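Local coordinates for glucosamine--fructose-6-phosphate aminotransferase [isomerizing] (Francisella tularensis subsp. tularensis, PDB 3TBF), which probably carries out the isomerase half of glucosamine-6-phosphate synthesis, turning fructose 6-phosphate into glucosamine 6-phosphate with ammonia released from glutamine, at residues L270-V283 with L296-V310. Sequence-based numbering, arbitrary orientation.
Sequences LALVDKNMPIVAVV and LQEVHARGGKLILFV
Ile279 and Val299 meet tip to tip between a strand and the helix that covers it, in a beta-alpha-beta crossover of a SIS domain: strand 278-283, the middle one of the five-stranded parallel sheet, helix 289-301, then the neighbouring parallel strand 305-311. Ile279 CG1 comes to 3.6 Å from Val299 CG1. It lies beside its own backbone N (chi1 -74°), and a chi2 of 67° sets CD1 of Ile279 3.7 Å from Gly304 CA, in the link between helix and strand. From the loop side Val273 CG1 presses on the same CA, so Gly304, bare of a side chain, is the hollow that two methyls fill. Further along this helix-facing side, Ala281 is the shallow spot: its CB receives Leu296 CD2 from the helix and Leu308 CD2 from the neighbouring strand. Val283 next lifts CG2 to meet Leu296 CD1 end on, while its CB rests against Val310 CG2.

Six backbone hydrogen bonds, from Lys305 N to Met277 O through Val283 N to Phe309 O, zip the strands together. On the other sheet face Val280 CG1 sits at the edge of the Phe309 ring, 3.9 Å from CE2, and both residues pack under Leu344 of helix 335-355. Lys305 also points to this side, its bent chain leading away to a cation-pi contact with Tyr223.

Where the strands begin, the type I turn Leu270-Val273 packs against the last turn of the helix and the residues just after it. Leu270 fits its CD1 against Val299 CG2, and the Arg302 chain, bent at chi2 (-89°), crosses the Leu270 side chain at about a right angle. Leu270 CB covers one guanidinium face, 3.6 Å above its plane and offset toward the rim. The nearest side-chain atoms there are Leu270 CB and Arg302 NH1, 3.7 Å apart.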
loop_
_atom_site.group_PDB
_atom_site.type_symbol
_atom_site.label_atom_id
_atom_site.label_comp_id
_atom_site.label_asym_id
_atom_site.label_seq_id
_atom_site.Cartn_x
_atom_site.Cartn_y
_atom_site.Cartn_z
ATOM N N LEU A 270 -10.267 -12.842 -4.025
ATOM C CA LEU A 270 -11.267 -13.912 -4.057
ATOM C C LEU A 270 -10.754 -15.052 -4.937
ATOM O O LEU A 270 -10.881 -16.214 -4.581
ATOM C CB LEU A 270 -12.624 -13.423 -4.556
ATOM C CG LEU A 270 -13.724 -13.211 -3.511
ATOM C CD1 LEU A 270 -13.378 -13.874 -2.167
ATOM C CD2 LEU A 270 -14.027 -11.743 -3.325
ATOM N N ALA A 271 -10.124 -14.705 -6.059
ATOM C CA ALA A 271 -9.564 -15.705 -6.968
ATOM C C ALA A 271 -8.669 -16.741 -6.268
ATOM O O ALA A 271 -8.738 -17.927 -6.558
ATOM C CB ALA A 271 -8.797 -15.018 -8.111
ATOM N N LEU A 272 -7.836 -16.279 -5.343
ATOM C CA LEU A 272 -6.853 -17.134 -4.656
ATOM C C LEU A 272 -7.443 -18.105 -3.616
ATOM O O LEU A 272 -6.825 -19.135 -3.275
ATOM C CB LEU A 272 -5.802 -16.255 -3.968
ATOM C CG LEU A 272 -4.927 -15.370 -4.856
ATOM C CD1 LEU A 272 -3.848 -14.712 -3.987
ATOM C CD2 LEU A 272 -4.305 -16.191 -5.994
ATOM N N VAL A 273 -8.625 -17.766 -3.124
ATOM C CA VAL A 273 -9.236 -18.521 -2.037
ATOM C C VAL A 273 -9.825 -19.814 -2.542
ATOM O O VAL A 273 -10.682 -19.793 -3.399
ATOM C CB VAL A 273 -10.407 -17.768 -1.337
ATOM C CG1 VAL A 273 -10.955 -18.622 -0.209
ATOM C CG2 VAL A 273 -9.980 -16.417 -0.835
ATOM N N ASP A 274 -9.371 -20.927 -1.989
ATOM C CA ASP A 274 -10.065 -22.195 -2.136
ATOM C C ASP A 274 -10.134 -22.877 -0.758
ATOM O O ASP A 274 -9.872 -22.229 0.269
ATOM C CB ASP A 274 -9.364 -23.068 -3.178
ATOM C CG ASP A 274 -7.940 -23.423 -2.795
ATOM O OD1 ASP A 274 -7.470 -22.954 -1.743
ATOM O OD2 ASP A 274 -7.281 -24.179 -3.541
ATOM N N LYS A 275 -10.459 -24.172 -0.734
ATOM C CA LYS A 275 -10.618 -24.918 0.526
ATOM C C LYS A 275 -9.309 -25.140 1.272
ATOM O O LYS A 275 -9.337 -25.358 2.475
ATOM C CB LYS A 275 -11.320 -26.270 0.310
ATOM C CG LYS A 275 -10.555 -27.234 -0.622
ATOM C CD LYS A 275 -10.942 -28.722 -0.425
ATOM C CE LYS A 275 -10.124 -29.643 -1.371
ATOM N NZ LYS A 275 -10.161 -31.089 -0.977
ATOM N N ASN A 276 -8.178 -25.085 0.567
ATOM C CA ASN A 276 -6.864 -25.220 1.242
ATOM C C ASN A 276 -6.246 -23.909 1.795
ATOM O O ASN A 276 -5.143 -23.934 2.324
ATOM C CB ASN A 276 -5.847 -25.986 0.368
ATOM C CG ASN A 276 -6.161 -27.508 0.277
ATOM O OD1 ASN A 276 -7.147 -27.998 0.864
ATOM N ND2 ASN A 276 -5.331 -28.249 -0.479
HETATM N N MSE A 277 -6.986 -22.804 1.734
HETATM C CA MSE A 277 -6.465 -21.489 2.075
HETATM C C MSE A 277 -6.935 -20.988 3.441
HETATM O O MSE A 277 -8.128 -20.822 3.663
HETATM C CB MSE A 277 -6.912 -20.502 1.006
HETATM C CG MSE A 277 -6.667 -19.056 1.324
HETATM SE SE MSE A 277 -4.777 -18.701 1.157
HETATM C CE MSE A 277 -4.528 -19.238 -0.743
ATOM N N PRO A 278 -5.988 -20.736 4.361
ATOM C CA PRO A 278 -6.262 -20.089 5.634
ATOM C C PRO A 278 -6.507 -18.607 5.490
ATOM O O PRO A 278 -5.757 -17.932 4.794
ATOM C CB PRO A 278 -4.989 -20.302 6.427
ATOM C CG PRO A 278 -4.238 -21.299 5.734
ATOM C CD PRO A 278 -4.605 -21.214 4.291
ATOM N N ILE A 279 -7.576 -18.125 6.108
ATOM C CA ILE A 279 -7.917 -16.725 6.137
ATOM C C ILE A 279 -7.890 -16.260 7.601
ATOM O O ILE A 279 -8.659 -16.711 8.428
ATOM C CB ILE A 279 -9.299 -16.460 5.504
ATOM C CG1 ILE A 279 -9.234 -16.572 3.986
ATOM C CG2 ILE A 279 -9.765 -15.038 5.758
ATOM C CD1 ILE A 279 -8.962 -17.944 3.479
ATOM N N VAL A 280 -6.959 -15.382 7.936
ATOM C CA VAL A 280 -6.866 -14.885 9.304
ATOM C C VAL A 280 -7.417 -13.461 9.334
ATOM O O VAL A 280 -7.004 -12.597 8.545
ATOM C CB VAL A 280 -5.449 -14.887 9.808
ATOM C CG1 VAL A 280 -5.449 -14.376 11.194
ATOM C CG2 VAL A 280 -4.837 -16.293 9.758
ATOM N N ALA A 281 -8.390 -13.217 10.179
ATOM C CA ALA A 281 -8.993 -11.909 10.197
ATOM C C ALA A 281 -9.202 -11.427 11.616
ATOM O O ALA A 281 -9.381 -12.202 12.555
ATOM C CB ALA A 281 -10.339 -11.907 9.400
ATOM N N VAL A 282 -9.240 -10.121 11.729
ATOM C CA VAL A 282 -9.415 -9.410 12.959
ATOM C C VAL A 282 -10.770 -8.723 12.822
ATOM O O VAL A 282 -10.997 -7.969 11.892
ATOM C CB VAL A 282 -8.287 -8.371 13.106
ATOM C CG1 VAL A 282 -8.627 -7.322 14.156
ATOM C CG2 VAL A 282 -6.885 -9.085 13.428
ATOM N N VAL A 283 -11.687 -9.025 13.754
ATOM C CA VAL A 283 -13.055 -8.527 13.718
ATOM C C VAL A 283 -13.372 -7.716 14.977
ATOM O O VAL A 283 -13.795 -8.255 16.001
ATOM C CB VAL A 283 -14.015 -9.708 13.586
ATOM C CG1 VAL A 283 -15.421 -9.213 13.373
ATOM C CG2 VAL A 283 -13.587 -10.627 12.432
ATOM N N LEU A 296 -16.501 -11.233 4.914
ATOM C CA LEU A 296 -16.119 -12.536 5.375
ATOM C C LEU A 296 -17.014 -13.612 4.774
ATOM O O LEU A 296 -16.567 -14.713 4.494
ATOM C CB LEU A 296 -16.108 -12.549 6.897
ATOM C CG LEU A 296 -14.840 -11.899 7.459
ATOM C CD1 LEU A 296 -15.010 -11.519 8.905
ATOM C CD2 LEU A 296 -13.658 -12.835 7.298
ATOM N N GLN A 297 -18.277 -13.261 4.550
ATOM C CA GLN A 297 -19.218 -14.169 3.909
ATOM C C GLN A 297 -18.745 -14.487 2.498
ATOM O O GLN A 297 -18.667 -15.659 2.115
ATOM C CB GLN A 297 -20.626 -13.582 3.897
ATOM C CG GLN A 297 -21.721 -14.602 3.484
ATOM C CD GLN A 297 -21.856 -15.794 4.466
ATOM O OE1 GLN A 297 -22.249 -15.610 5.637
ATOM N NE2 GLN A 297 -21.554 -17.024 3.984
ATOM N N GLU A 298 -18.373 -13.449 1.746
ATOM C CA GLU A 298 -17.867 -13.649 0.383
ATOM C C GLU A 298 -16.757 -14.694 0.467
ATOM O O GLU A 298 -16.774 -15.690 -0.278
ATOM C CB GLU A 298 -17.319 -12.353 -0.256
ATOM C CG GLU A 298 -18.347 -11.216 -0.526
ATOM C CD GLU A 298 -17.822 -10.108 -1.536
ATOM O OE1 GLU A 298 -17.923 -10.327 -2.777
ATOM O OE2 GLU A 298 -17.331 -9.015 -1.090
ATOM N N VAL A 299 -15.817 -14.494 1.400
ATOM C CA VAL A 299 -14.662 -15.393 1.501
ATOM C C VAL A 299 -15.087 -16.795 1.918
ATOM O O VAL A 299 -14.594 -17.782 1.385
ATOM C CB VAL A 299 -13.559 -14.843 2.474
ATOM C CG1 VAL A 299 -12.670 -15.977 2.999
ATOM C CG2 VAL A 299 -12.725 -13.814 1.772
ATOM N N HIS A 300 -15.998 -16.870 2.885
ATOM C CA HIS A 300 -16.523 -18.155 3.330
ATOM C C HIS A 300 -17.190 -18.888 2.185
ATOM O O HIS A 300 -17.011 -20.081 1.990
ATOM C CB HIS A 300 -17.554 -17.992 4.432
ATOM C CG HIS A 300 -17.979 -19.305 5.025
ATOM N ND1 HIS A 300 -19.244 -19.836 4.853
ATOM C CD2 HIS A 300 -17.271 -20.226 5.723
ATOM C CE1 HIS A 300 -19.305 -21.004 5.466
ATOM N NE2 HIS A 300 -18.120 -21.268 5.993
ATOM N N ALA A 301 -17.925 -18.134 1.391
ATOM C CA ALA A 301 -18.533 -18.687 0.187
ATOM C C ALA A 301 -17.551 -19.446 -0.723
ATOM O O ALA A 301 -18.000 -20.335 -1.453
ATOM C CB ALA A 301 -19.277 -17.604 -0.587
ATOM N N ARG A 302 -16.236 -19.154 -0.674
ATOM C CA ARG A 302 -15.282 -19.882 -1.550
ATOM C C ARG A 302 -14.558 -21.054 -0.876
ATOM O O ARG A 302 -13.627 -21.623 -1.439
ATOM C CB ARG A 302 -14.243 -18.940 -2.188
ATOM C CG ARG A 302 -14.792 -17.697 -2.876
ATOM C CD ARG A 302 -15.104 -17.984 -4.307
ATOM N NE ARG A 302 -15.632 -16.819 -5.026
ATOM C CZ ARG A 302 -14.987 -16.140 -5.981
ATOM N NH1 ARG A 302 -13.750 -16.475 -6.362
ATOM N NH2 ARG A 302 -15.590 -15.108 -6.574
ATOM N N GLY A 303 -14.970 -21.424 0.322
ATOM C CA GLY A 303 -14.289 -22.503 1.052
ATOM C C GLY A 303 -13.041 -22.115 1.836
ATOM O O GLY A 303 -12.271 -22.985 2.281
ATOM N N GLY A 304 -12.830 -20.817 2.033
ATOM C CA GLY A 304 -11.720 -20.358 2.877
ATOM C C GLY A 304 -11.871 -20.871 4.285
ATOM O O GLY A 304 -12.984 -20.964 4.805
ATOM N N LYS A 305 -10.754 -21.229 4.903
ATOM C CA LYS A 305 -10.759 -21.628 6.296
ATOM C C LYS A 305 -10.545 -20.386 7.206
ATOM O O LYS A 305 -9.428 -19.872 7.350
ATOM C CB LYS A 305 -9.717 -22.714 6.526
ATOM C CG LYS A 305 -9.664 -23.262 7.952
ATOM C CD LYS A 305 -11.054 -23.639 8.472
ATOM C CE LYS A 305 -11.046 -24.956 9.265
ATOM N NZ LYS A 305 -10.334 -24.800 10.552
ATOM N N LEU A 306 -11.643 -19.925 7.806
ATOM C CA LEU A 306 -11.692 -18.692 8.559
ATOM C C LEU A 306 -11.180 -18.952 9.969
ATOM O O LEU A 306 -11.682 -19.866 10.661
ATOM C CB LEU A 306 -13.133 -18.134 8.653
ATOM C CG LEU A 306 -13.694 -17.224 7.540
ATOM C CD1 LEU A 306 -13.301 -17.766 6.166
ATOM C CD2 LEU A 306 -15.240 -17.044 7.615
ATOM N N ILE A 307 -10.160 -18.158 10.339
ATOM C CA ILE A 307 -9.555 -18.124 11.671
ATOM C C ILE A 307 -9.678 -16.704 12.152
ATOM O O ILE A 307 -9.010 -15.789 11.613
ATOM C CB ILE A 307 -8.092 -18.505 11.589
ATOM C CG1 ILE A 307 -7.974 -19.953 11.103
ATOM C CG2 ILE A 307 -7.451 -18.351 12.892
ATOM C CD1 ILE A 307 -6.600 -20.305 10.664
ATOM N N LEU A 308 -10.565 -16.501 13.126
ATOM C CA LEU A 308 -10.995 -15.160 13.460
ATOM C C LEU A 308 -10.680 -14.792 14.869
ATOM O O LEU A 308 -10.969 -15.538 15.775
ATOM C CB LEU A 308 -12.477 -15.004 13.234
ATOM C CG LEU A 308 -13.045 -15.452 11.882
ATOM C CD1 LEU A 308 -14.532 -15.343 11.972
ATOM C CD2 LEU A 308 -12.489 -14.657 10.696
ATOM N N PHE A 309 -10.092 -13.614 15.033
ATOM C CA PHE A 309 -9.871 -13.021 16.293
ATOM C C PHE A 309 -10.811 -11.860 16.426
ATOM O O PHE A 309 -10.783 -10.889 15.687
ATOM C CB PHE A 309 -8.444 -12.546 16.383
ATOM C CG PHE A 309 -7.443 -13.643 16.278
ATOM C CD1 PHE A 309 -7.283 -14.557 17.291
ATOM C CD2 PHE A 309 -6.671 -13.764 15.173
ATOM C CE1 PHE A 309 -6.359 -15.585 17.195
ATOM C CE2 PHE A 309 -5.738 -14.784 15.082
ATOM C CZ PHE A 309 -5.607 -15.704 16.112
ATOM N N VAL A 310 -11.642 -11.943 17.422
ATOM C CA VAL A 310 -12.897 -11.236 17.457
ATOM C C VAL A 310 -13.019 -10.609 18.821
ATOM O O VAL A 310 -12.588 -11.186 19.774
ATOM C CB VAL A 310 -13.986 -12.317 17.205
ATOM C CG1 VAL A 310 -15.253 -12.094 18.047
ATOM C CG2 VAL A 310 -14.203 -12.541 15.704
#